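Long-range contacts in omega transaminase (Pseudomonas sp., PDB 5LHA), which probably catalyses PLP-dependent transfer of an amino group between amines and keto compounds, cycling its cofactor through the pyridoxamine phosphate form: residues W247-R251 against W282-D287; M109-E113 against M276-R280; L371-V377 against L450-A455; L386-L392 against N428-P434. All coordinates share one frame. Numbering follows the deposited sequence.

Interaction 1: W247-R251 against W282-D287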
# COMPACT_ATOMS: atom_id res chain seq x y z
N TRP A 247 -28.35 -11.46 -6.00
CA TRP A 247 -28.13 -10.06 -6.39
C TRP A 247 -29.13 -9.11 -5.73
O TRP A 247 -28.74 -8.01 -5.32
CB TRP A 247 -28.15 -9.91 -7.91
CG TRP A 247 -26.78 -10.05 -8.51
CD1 TRP A 247 -26.11 -11.22 -8.76
CD2 TRP A 247 -25.88 -8.99 -8.86
NE1 TRP A 247 -24.86 -10.95 -9.27
CE2 TRP A 247 -24.69 -9.59 -9.34
CE3 TRP A 247 -25.96 -7.60 -8.84
CZ2 TRP A 247 -23.61 -8.84 -9.80
CZ3 TRP A 247 -24.89 -6.86 -9.28
CH2 TRP A 247 -23.72 -7.48 -9.75
N PRO A 248 -30.41 -9.47 -5.59
CA PRO A 248 -31.31 -8.62 -4.78
C PRO A 248 -30.85 -8.42 -3.35
O PRO A 248 -30.97 -7.31 -2.81
CB PRO A 248 -32.65 -9.35 -4.86
CG PRO A 248 -32.60 -10.04 -6.19
CD PRO A 248 -31.18 -10.49 -6.34
N ARG A 249 -30.32 -9.46 -2.70
CA ARG A 249 -29.82 -9.29 -1.34
C ARG A 249 -28.45 -8.63 -1.31
O ARG A 249 -28.03 -8.13 -0.26
CB ARG A 249 -29.77 -10.63 -0.62
CG ARG A 249 -31.14 -11.27 -0.43
CD ARG A 249 -31.05 -12.49 0.47
NE ARG A 249 -30.48 -12.14 1.77
CZ ARG A 249 -30.44 -12.96 2.82
NH1 ARG A 249 -30.95 -14.19 2.73
NH2 ARG A 249 -29.90 -12.55 3.96
N LEU A 250 -27.74 -8.63 -2.45
CA LEU A 250 -26.55 -7.80 -2.59
C LEU A 250 -26.92 -6.32 -2.56
O LEU A 250 -26.36 -5.54 -1.78
CB LEU A 250 -25.85 -8.15 -3.90
CG LEU A 250 -24.34 -8.02 -3.98
CD1 LEU A 250 -23.71 -8.83 -2.86
CD2 LEU A 250 -23.87 -8.51 -5.34
N ARG A 251 -27.88 -5.93 -3.41
CA ARG A 251 -28.39 -4.56 -3.45
C ARG A 251 -28.84 -4.09 -2.07
O ARG A 251 -28.55 -2.95 -1.67
CB ARG A 251 -29.56 -4.49 -4.44
CG ARG A 251 -30.24 -3.13 -4.63
CD ARG A 251 -29.39 -2.11 -5.37
NE ARG A 251 -28.51 -1.35 -4.49
CZ ARG A 251 -27.67 -0.42 -4.92
NH1 ARG A 251 -27.59 -0.16 -6.22
NH2 ARG A 251 -26.90 0.23 -4.07
N TRP A 282 -31.86 -9.91 -12.92
CA TRP A 282 -32.07 -10.27 -11.52
C TRP A 282 -32.97 -9.30 -10.78
O TRP A 282 -33.16 -9.45 -9.57
CB TRP A 282 -30.72 -10.35 -10.80
CG TRP A 282 -29.79 -11.39 -11.36
CD1 TRP A 282 -28.51 -11.19 -11.80
CD2 TRP A 282 -30.04 -12.80 -11.50
NE1 TRP A 282 -27.96 -12.38 -12.23
CE2 TRP A 282 -28.88 -13.38 -12.05
CE3 TRP A 282 -31.14 -13.62 -11.22
CZ2 TRP A 282 -28.79 -14.74 -12.33
CZ3 TRP A 282 -31.05 -14.97 -11.50
CH2 TRP A 282 -29.89 -15.52 -12.04
N GLY A 283 -33.50 -8.28 -11.47
CA GLY A 283 -34.39 -7.31 -10.86
C GLY A 283 -33.69 -6.26 -10.02
O GLY A 283 -34.29 -5.75 -9.07
N VAL A 284 -32.47 -5.88 -10.38
CA VAL A 284 -31.62 -5.05 -9.54
C VAL A 284 -31.09 -3.87 -10.35
O VAL A 284 -30.72 -4.03 -11.52
CB VAL A 284 -30.46 -5.87 -8.95
CG1 VAL A 284 -29.34 -4.97 -8.46
CG2 VAL A 284 -30.97 -6.74 -7.81
N ALA A 285 -31.11 -2.69 -9.74
CA ALA A 285 -30.49 -1.49 -10.29
C ALA A 285 -29.19 -1.23 -9.55
O ALA A 285 -29.21 -0.82 -8.38
CB ALA A 285 -31.42 -0.29 -10.16
N PRO A 286 -28.03 -1.46 -10.17
CA PRO A 286 -26.76 -1.10 -9.53
C PRO A 286 -26.52 0.40 -9.64
O PRO A 286 -27.25 1.13 -10.29
CB PRO A 286 -25.73 -1.90 -10.33
CG PRO A 286 -26.36 -2.04 -11.68
CD PRO A 286 -27.84 -2.14 -11.46
N ASP A 287 -25.47 0.86 -8.96
CA ASP A 287 -25.11 2.27 -9.02
C ASP A 287 -24.30 2.60 -10.26
O ASP A 287 -24.41 3.71 -10.78
CB ASP A 287 -24.34 2.68 -7.75
CG ASP A 287 -25.17 2.58 -6.48
OD1 ASP A 287 -26.00 3.48 -6.24
OD2 ASP A 287 -25.00 1.61 -5.72
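Residues 247-251 form one turn of helix 246-256, closed by the backbone bond from Arg251 N to Trp247 O. Residues 282-287 have no regular structure. They run from the end of helix 278-281 to strand 288-291. Gly283 leaves the helical conformation with phi 78° and completes a Schellman motif, and the chain then extends past the helix. The CA atoms come nearest at Pro248 and Val284, 6.0 Å apart.

Val284 fills the middle of the contact. Its CG2 lies 3.6 Å from Trp247 O and 4.0 Å from Pro248 CG, and its CG1 is 4.1 Å from Arg251 CB. At one end the indoles of Trp247 and Trp282 lie nearly parallel, with planes at 10°. They are slid apart and barely overlap; the closest atoms are Trp247 CD1 and Trp282 CD1, at 3.9 Å. At the other end Arg251 reaches along the loop. Its NH1 donates to Ala285 O at 2.8 Å, and its NH2 forms a salt bridge with Asp287 OD2 at 2.9 Å.

Both charged groups have a second partner: Asp287 OD2 also accepts from Leu261 N, and Arg251 NH2 forms a salt bridge with Asp255. The contact thus fastens helix 246-256 to the lead-in of strand 288-291, beside strand 260-264, in the large PLP-binding domain of a fold type I enzyme. Trp247 also packs on Ala230 of strand 225-230.

Interaction 2: M109-E113 against M276-R280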
# COMPACT_ATOMS: atom_id res chain seq x y z
N MET A 109 -31.52 3.81 -22.74
CA MET A 109 -31.72 2.37 -22.61
C MET A 109 -31.75 1.92 -21.16
O MET A 109 -32.43 0.94 -20.82
CB MET A 109 -30.58 1.61 -23.29
CG MET A 109 -30.56 1.66 -24.79
SD MET A 109 -29.18 0.63 -25.30
CE MET A 109 -29.88 -1.00 -25.11
N PHE A 110 -31.01 2.60 -20.29
CA PHE A 110 -30.87 2.21 -18.90
C PHE A 110 -31.48 3.25 -17.96
O PHE A 110 -30.96 3.52 -16.88
CB PHE A 110 -29.41 1.95 -18.56
CG PHE A 110 -28.74 0.98 -19.49
CD1 PHE A 110 -29.25 -0.29 -19.67
CD2 PHE A 110 -27.60 1.35 -20.20
CE1 PHE A 110 -28.64 -1.18 -20.53
CE2 PHE A 110 -26.99 0.45 -21.05
CZ PHE A 110 -27.51 -0.81 -21.22
N ALA A 111 -32.59 3.85 -18.39
CA ALA A 111 -33.32 4.73 -17.48
C ALA A 111 -33.86 3.94 -16.30
O ALA A 111 -33.91 4.45 -15.18
CB ALA A 111 -34.45 5.44 -18.23
N GLN A 112 -34.26 2.69 -16.54
CA GLN A 112 -34.70 1.81 -15.46
C GLN A 112 -33.70 1.77 -14.33
O GLN A 112 -34.07 1.58 -13.17
CB GLN A 112 -34.96 0.41 -16.01
CG GLN A 112 -35.43 -0.60 -14.98
CD GLN A 112 -35.73 -1.96 -15.57
OE1 GLN A 112 -35.72 -2.97 -14.86
NE2 GLN A 112 -36.03 -2.00 -16.87
N GLU A 113 -32.41 1.94 -14.63
CA GLU A 113 -31.37 1.99 -13.62
C GLU A 113 -30.96 3.41 -13.27
O GLU A 113 -29.95 3.60 -12.59
CB GLU A 113 -30.16 1.16 -14.06
CG GLU A 113 -30.44 -0.34 -14.15
CD GLU A 113 -31.37 -0.71 -15.29
OE1 GLU A 113 -31.33 -0.03 -16.34
OE2 GLU A 113 -32.16 -1.67 -15.13
N MET A 276 -31.22 -7.39 -21.32
CA MET A 276 -30.34 -6.31 -21.77
C MET A 276 -29.24 -6.01 -20.76
O MET A 276 -28.16 -5.54 -21.13
CB MET A 276 -31.15 -5.06 -22.08
CG MET A 276 -30.41 -4.02 -22.91
SD MET A 276 -30.06 -4.56 -24.60
CE MET A 276 -31.65 -4.35 -25.38
N LEU A 277 -29.51 -6.25 -19.48
CA LEU A 277 -28.50 -6.25 -18.44
C LEU A 277 -28.66 -7.50 -17.59
O LEU A 277 -29.78 -7.99 -17.40
CB LEU A 277 -28.58 -5.02 -17.54
CG LEU A 277 -28.24 -3.66 -18.12
CD1 LEU A 277 -28.49 -2.59 -17.07
CD2 LEU A 277 -26.79 -3.65 -18.58
N GLY A 278 -27.53 -8.04 -17.15
CA GLY A 278 -27.57 -9.11 -16.17
C GLY A 278 -28.17 -8.66 -14.85
O GLY A 278 -28.89 -9.41 -14.19
N SER A 279 -27.85 -7.43 -14.42
CA SER A 279 -28.39 -6.89 -13.18
C SER A 279 -29.90 -6.69 -13.27
O SER A 279 -30.64 -7.01 -12.34
CB SER A 279 -27.72 -5.57 -12.84
OG SER A 279 -27.89 -4.67 -13.92
N ARG A 280 -30.35 -6.12 -14.39
CA ARG A 280 -31.79 -6.01 -14.64
C ARG A 280 -32.46 -7.38 -14.65
O ARG A 280 -33.58 -7.54 -14.15
CB ARG A 280 -32.02 -5.29 -15.97
CG ARG A 280 -33.49 -5.02 -16.27
CD ARG A 280 -33.67 -4.41 -17.65
NE ARG A 280 -33.05 -3.09 -17.71
CZ ARG A 280 -32.96 -2.34 -18.80
NH1 ARG A 280 -33.47 -2.76 -19.96
NH2 ARG A 280 -32.37 -1.15 -18.72
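Arg280 supplies the polar core of this contact. Its NH2 donates to two acceptors of 109-113: the backbone Met109 O at 3.0 Å and Glu113 OE1 at 2.8 Å. Its NE donates to Glu113 OE2 at 3.1 Å. The carboxylate of Glu113 therefore meets the guanidinium with both oxygens, in a bidentate salt bridge whose two hydrogen bonds are nearly straight. Met109 O lies at the end of helix 97-109, because Phe110 is the first residue to leave helical angles. The arginine so ties itself to that helix end and to the turn beyond it. Within this turn Glu113 N donates to Phe110 O at 3.1 Å.

Gln112 adds no hydrogen bond to Arg280. Its NE2 sits over one face of the guanidinium, 3.3 Å from Arg280 NE, but both atoms are donors. Ser279 OG and Gly278 N turn elsewhere, to the carboxylate of Glu265.

Apart from these polar groups, the contact is apolar. Phe110 CE1 approaches Leu277 CG at 3.5 Å and Met276 CG at 4.1 Å. Met109 CE touches Met276 SD at 3.6 Å. The side chain of Leu277 is about 12 Å from a bound PMP.

The arrangement is a helix C-terminus and its exit turn, bound through Met109 O and the buried Glu113 to an arginine far away in sequence. It joins the connection into strand 115-121 to helix 278-281 in the PLP-binding domain of this class III aminotransferase.

Interaction 3: L371-V377 against L450-A455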
# COMPACT_ATOMS: atom_id res chain seq x y z
N LEU A 371 -24.47 -35.33 -21.41
CA LEU A 371 -23.02 -35.49 -21.36
C LEU A 371 -22.56 -35.79 -19.94
O LEU A 371 -21.56 -36.49 -19.74
CB LEU A 371 -22.32 -34.23 -21.89
CG LEU A 371 -22.27 -33.98 -23.40
CD1 LEU A 371 -21.60 -32.64 -23.67
CD2 LEU A 371 -21.58 -35.09 -24.17
N VAL A 372 -23.24 -35.22 -18.94
CA VAL A 372 -22.84 -35.42 -17.55
C VAL A 372 -22.86 -36.90 -17.18
O VAL A 372 -21.93 -37.41 -16.56
CB VAL A 372 -23.76 -34.60 -16.62
CG1 VAL A 372 -23.37 -34.81 -15.17
CG2 VAL A 372 -23.68 -33.13 -17.00
N GLU A 373 -23.94 -37.60 -17.53
CA GLU A 373 -24.03 -39.02 -17.23
C GLU A 373 -23.12 -39.85 -18.13
O GLU A 373 -22.51 -40.83 -17.67
CB GLU A 373 -25.48 -39.49 -17.33
CG GLU A 373 -26.38 -38.95 -16.22
CD GLU A 373 -26.54 -37.44 -16.23
OE1 GLU A 373 -26.20 -36.80 -17.25
OE2 GLU A 373 -27.00 -36.89 -15.21
N ARG A 374 -23.00 -39.48 -19.41
CA ARG A 374 -22.25 -40.30 -20.36
C ARG A 374 -20.76 -40.34 -20.04
O ARG A 374 -20.12 -41.38 -20.19
CB ARG A 374 -22.46 -39.78 -21.78
CG ARG A 374 -23.86 -39.96 -22.35
CD ARG A 374 -23.95 -39.37 -23.76
NE ARG A 374 -25.33 -39.13 -24.17
CZ ARG A 374 -25.94 -39.76 -25.17
NH1 ARG A 374 -25.29 -40.68 -25.87
NH2 ARG A 374 -27.20 -39.47 -25.48
N TYR A 375 -20.20 -39.22 -19.60
CA TYR A 375 -18.75 -39.05 -19.51
C TYR A 375 -18.36 -38.72 -18.07
O TYR A 375 -18.82 -37.72 -17.51
CB TYR A 375 -18.29 -37.96 -20.47
CG TYR A 375 -18.45 -38.33 -21.93
CD1 TYR A 375 -17.58 -39.23 -22.54
CD2 TYR A 375 -19.48 -37.80 -22.70
CE1 TYR A 375 -17.72 -39.57 -23.87
CE2 TYR A 375 -19.63 -38.14 -24.04
CZ TYR A 375 -18.74 -39.03 -24.61
OH TYR A 375 -18.88 -39.37 -25.94
N ALA A 376 -17.53 -39.58 -17.47
CA ALA A 376 -17.08 -39.36 -16.10
C ALA A 376 -16.41 -38.00 -15.93
O ALA A 376 -16.60 -37.33 -14.91
CB ALA A 376 -16.13 -40.48 -15.68
N VAL A 377 -15.63 -37.57 -16.93
CA VAL A 377 -14.87 -36.33 -16.79
C VAL A 377 -15.77 -35.10 -16.75
O VAL A 377 -15.35 -34.04 -16.27
CB VAL A 377 -13.81 -36.24 -17.92
CG1 VAL A 377 -14.47 -35.92 -19.26
CG2 VAL A 377 -12.74 -35.21 -17.58
N LEU A 450 -19.18 -31.45 -29.49
CA LEU A 450 -18.69 -31.77 -28.16
C LEU A 450 -18.88 -33.25 -27.84
O LEU A 450 -18.01 -33.87 -27.22
CB LEU A 450 -19.37 -30.89 -27.11
CG LEU A 450 -18.95 -29.42 -27.25
CD1 LEU A 450 -19.93 -28.48 -26.58
CD2 LEU A 450 -17.53 -29.23 -26.72
N GLU A 451 -20.03 -33.82 -28.22
CA GLU A 451 -20.23 -35.26 -28.08
C GLU A 451 -19.11 -36.04 -28.77
O GLU A 451 -18.57 -37.00 -28.20
CB GLU A 451 -21.59 -35.64 -28.68
CG GLU A 451 -22.80 -35.15 -27.90
CD GLU A 451 -24.11 -35.63 -28.52
OE1 GLU A 451 -24.12 -35.93 -29.74
OE2 GLU A 451 -25.14 -35.71 -27.80
N ALA A 452 -18.74 -35.63 -29.98
CA ALA A 452 -17.63 -36.26 -30.68
C ALA A 452 -16.31 -36.06 -29.93
O ALA A 452 -15.51 -36.99 -29.82
CB ALA A 452 -17.52 -35.71 -32.10
N ALA A 453 -16.08 -34.85 -29.42
CA ALA A 453 -14.81 -34.56 -28.74
C ALA A 453 -14.65 -35.40 -27.48
O ALA A 453 -13.54 -35.85 -27.17
CB ALA A 453 -14.72 -33.07 -28.43
N PHE A 454 -15.73 -35.59 -26.72
CA PHE A 454 -15.65 -36.40 -25.51
C PHE A 454 -15.58 -37.89 -25.81
O PHE A 454 -15.00 -38.64 -25.03
CB PHE A 454 -16.83 -36.11 -24.59
CG PHE A 454 -16.70 -34.82 -23.86
CD1 PHE A 454 -15.88 -34.71 -22.76
CD2 PHE A 454 -17.37 -33.70 -24.30
CE1 PHE A 454 -15.75 -33.52 -22.09
CE2 PHE A 454 -17.24 -32.51 -23.65
CZ PHE A 454 -16.44 -32.41 -22.55
N ALA A 455 -16.19 -38.33 -26.92
CA ALA A 455 -15.99 -39.71 -27.34
C ALA A 455 -14.53 -39.96 -27.68
O ALA A 455 -13.98 -41.03 -27.38
CB ALA A 455 -16.88 -40.03 -28.55
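Leu450 opens the segment 450-455, which is part of the long helix 440-457. It touches the partner lightly: its CB is 4.5 Å from Leu371 CD1. Glu451 follows, and the aliphatic part of its side chain makes the contact, with CG 3.9 Å from Leu371 CD2. Its backbone O is 3.3 Å from Tyr375 OH.

Phe454, one turn on from Leu450, is central. Its CB sits over the face of the Tyr375 ring, 3.4 Å from the ring centroid and only 8° off the normal. This is a CH-pi contact. The two aromatic rings themselves are oblique, with planes at 37° and centroids 5.5 Å apart. The Phe454 ring passes on toward the sheet. There CE1 meets Val377 CG1 at 3.9 Å, at the ring edge, and CE2 lies 4.4 Å from Leu371 CD1. Ala455 ends the segment with its CB 3.4 Å from Tyr375 OH.

On the other side, helix 370-374 stops just before Tyr375, and Val377 leads into strand 378-384. Leu371 and Tyr375, one turn apart, face the long helix together. Leu371 also packs on Leu390 and Phe454 on Leu392, so the two helices meet over the sheet that holds strands 378-384 and 387-393.

No clear hydrogen bond and no salt bridge links the segments. The contact is held mainly by apolar packing and the CH-pi contact.

Interaction 4: L386-L392 against N428-P434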
# COMPACT_ATOMS: atom_id res chain seq x y z
N LEU A 386 -26.68 -17.38 -23.41
CA LEU A 386 -25.65 -17.99 -24.25
C LEU A 386 -24.25 -17.88 -23.67
O LEU A 386 -23.28 -17.66 -24.40
CB LEU A 386 -25.68 -17.40 -25.66
CG LEU A 386 -26.85 -17.93 -26.48
CD1 LEU A 386 -27.02 -17.15 -27.78
CD2 LEU A 386 -26.67 -19.42 -26.75
N MET A 387 -24.12 -18.02 -22.35
CA MET A 387 -22.85 -18.33 -21.69
C MET A 387 -23.02 -19.63 -20.91
O MET A 387 -23.93 -19.74 -20.08
CB MET A 387 -22.38 -17.19 -20.78
CG MET A 387 -23.39 -16.69 -19.77
SD MET A 387 -23.02 -15.01 -19.22
CE MET A 387 -21.37 -15.18 -18.55
N ILE A 388 -22.17 -20.61 -21.20
CA ILE A 388 -22.26 -21.94 -20.64
C ILE A 388 -20.85 -22.43 -20.36
O ILE A 388 -19.90 -22.07 -21.06
CB ILE A 388 -23.01 -22.91 -21.58
CG1 ILE A 388 -24.50 -22.58 -21.64
CG2 ILE A 388 -22.82 -24.37 -21.16
CD1 ILE A 388 -25.22 -23.19 -22.81
N ALA A 389 -20.69 -23.21 -19.29
CA ALA A 389 -19.41 -23.83 -18.98
C ALA A 389 -19.61 -25.31 -18.67
O ALA A 389 -20.55 -25.69 -17.96
CB ALA A 389 -18.71 -23.16 -17.81
N LEU A 390 -18.72 -26.13 -19.21
CA LEU A 390 -18.64 -27.54 -18.87
C LEU A 390 -17.49 -27.71 -17.89
O LEU A 390 -16.35 -27.36 -18.20
CB LEU A 390 -18.43 -28.39 -20.13
CG LEU A 390 -19.47 -28.26 -21.25
CD1 LEU A 390 -19.03 -27.21 -22.26
CD2 LEU A 390 -19.71 -29.60 -21.95
N ASP A 391 -17.79 -28.18 -16.69
CA ASP A 391 -16.79 -28.26 -15.63
C ASP A 391 -16.21 -29.67 -15.58
O ASP A 391 -16.87 -30.62 -15.15
CB ASP A 391 -17.40 -27.84 -14.29
CG ASP A 391 -16.35 -27.42 -13.30
OD1 ASP A 391 -15.29 -28.09 -13.24
OD2 ASP A 391 -16.57 -26.40 -12.61
N LEU A 392 -14.94 -29.81 -15.97
CA LEU A 392 -14.29 -31.10 -16.04
C LEU A 392 -13.56 -31.36 -14.72
O LEU A 392 -12.82 -30.49 -14.23
CB LEU A 392 -13.32 -31.18 -17.22
CG LEU A 392 -13.79 -30.80 -18.63
CD1 LEU A 392 -12.64 -30.93 -19.62
CD2 LEU A 392 -14.99 -31.63 -19.10
N ASN A 428 -9.96 -25.87 -16.24
CA ASN A 428 -10.58 -27.19 -16.36
C ASN A 428 -11.98 -27.11 -16.97
O ASN A 428 -12.71 -28.10 -16.93
CB ASN A 428 -10.65 -27.87 -15.00
CG ASN A 428 -11.70 -27.26 -14.10
OD1 ASN A 428 -11.62 -26.09 -13.73
ND2 ASN A 428 -12.69 -28.06 -13.73
N LYS A 429 -12.34 -25.97 -17.55
CA LYS A 429 -13.70 -25.70 -17.99
C LYS A 429 -13.71 -25.31 -19.47
O LYS A 429 -12.88 -24.50 -19.91
CB LYS A 429 -14.32 -24.58 -17.16
CG LYS A 429 -14.08 -24.72 -15.66
CD LYS A 429 -14.67 -23.57 -14.87
CE LYS A 429 -14.37 -23.71 -13.39
NZ LYS A 429 -12.90 -23.78 -13.14
N ILE A 430 -14.66 -25.87 -20.21
CA ILE A 430 -14.89 -25.49 -21.61
C ILE A 430 -15.97 -24.41 -21.63
O ILE A 430 -17.08 -24.63 -21.12
CB ILE A 430 -15.30 -26.69 -22.47
CG1 ILE A 430 -14.38 -27.89 -22.29
CG2 ILE A 430 -15.34 -26.29 -23.94
CD1 ILE A 430 -13.06 -27.77 -23.02
N ILE A 431 -15.65 -23.26 -22.20
CA ILE A 431 -16.58 -22.14 -22.30
C ILE A 431 -17.24 -22.16 -23.68
O ILE A 431 -16.55 -22.25 -24.70
CB ILE A 431 -15.88 -20.79 -22.05
CG1 ILE A 431 -15.24 -20.75 -20.66
CG2 ILE A 431 -16.84 -19.64 -22.26
CD1 ILE A 431 -16.11 -21.28 -19.55
N LEU A 432 -18.56 -22.04 -23.69
CA LEU A 432 -19.37 -21.83 -24.89
C LEU A 432 -19.93 -20.41 -24.84
O LEU A 432 -20.60 -20.06 -23.88
CB LEU A 432 -20.51 -22.85 -24.95
CG LEU A 432 -20.16 -24.31 -24.63
CD1 LEU A 432 -21.36 -25.23 -24.81
CD2 LEU A 432 -18.98 -24.79 -25.45
N SER A 433 -19.64 -19.60 -25.86
CA SER A 433 -20.17 -18.23 -25.87
C SER A 433 -20.37 -17.73 -27.30
O SER A 433 -19.73 -16.76 -27.73
CB SER A 433 -19.25 -17.30 -25.09
OG SER A 433 -17.99 -17.16 -25.72
N PRO A 434 -21.28 -18.34 -28.05
CA PRO A 434 -21.42 -18.03 -29.47
C PRO A 434 -22.15 -16.71 -29.68
O PRO A 434 -22.64 -16.11 -28.72
CB PRO A 434 -22.25 -19.21 -29.99
CG PRO A 434 -23.13 -19.53 -28.83
CD PRO A 434 -22.28 -19.33 -27.61
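Strands 387-392 and 429-432 run antiparallel, with short-segment axes 4.6 Å apart at closest approach. Ile388 with Leu432 and Leu390 with Ile430 are hydrogen-bonded pairs. Ala389 with Ile431 and Asp391 with Lys429 are non-hydrogen-bonded pairs.

Ile388, Leu390, Ile430 and Leu432 share one face. Leu390 has chi1 in m but chi2 at 93°, between wells. This places its CD1 3.8 Å from Ile430 CB and 3.9 Å from Leu432 CG, so it bridges two residues of the partner. Leu432 is m,t, and its CD1 meets Ile388 CG2 at 4.0 Å.

The other face carries Ala389, Asp391, Lys429 and Ile431. Ile431 is m,m, which folds CD1 to 3.6 Å from the small Ala389 CB. Lys429 is extended until a p chi4 turns NZ to Asn428 OD1, at 2.7 Å; Asp391 OD2 is 4.5 Å from Lys429 NZ, too far for a salt bridge. Asp391 instead pairs with Arg194 and Arg382.

Asn428 has chi1 in p, which lets ND2 reach Leu392 O at a very short 2.5 Å. Its ND2 bond to Asp391 OD1, at 2.6 Å, is weak in angle. The backbone adds Leu392 N to Asn428 O at 3.0 Å.

The side chain of Met387 is about 8 Å from a bound PMP. These strands are inner members of a mixed sheet, between strand 421-426 and strand 378-384. Helix 60-63 touches the Ile431 face through Trp63.

The four contacts form two pairs. Interactions 1 and 2 have centres 11 Å apart and use consecutive parts of the chain, helix 278-281 and the loop after it; Val284 N probably bonds to Ser279 O, at 2.9 Å. Their segments cross along the chain, so helices 97-109 and 246-256 are both tied to the approach to strand 288-291, in the PLP-binding domain. Interactions 3 and 4, with centres 14 Å apart, lie later in the chain. Both segments of interaction 4 fall between those of interaction 3, whose helices cover the sheet holding strands 387-393 and 429-432: Phe454 CE1 is 3.6 Å from Leu392 CD2. Centres of the two pairs are 25 to 37 Å apart.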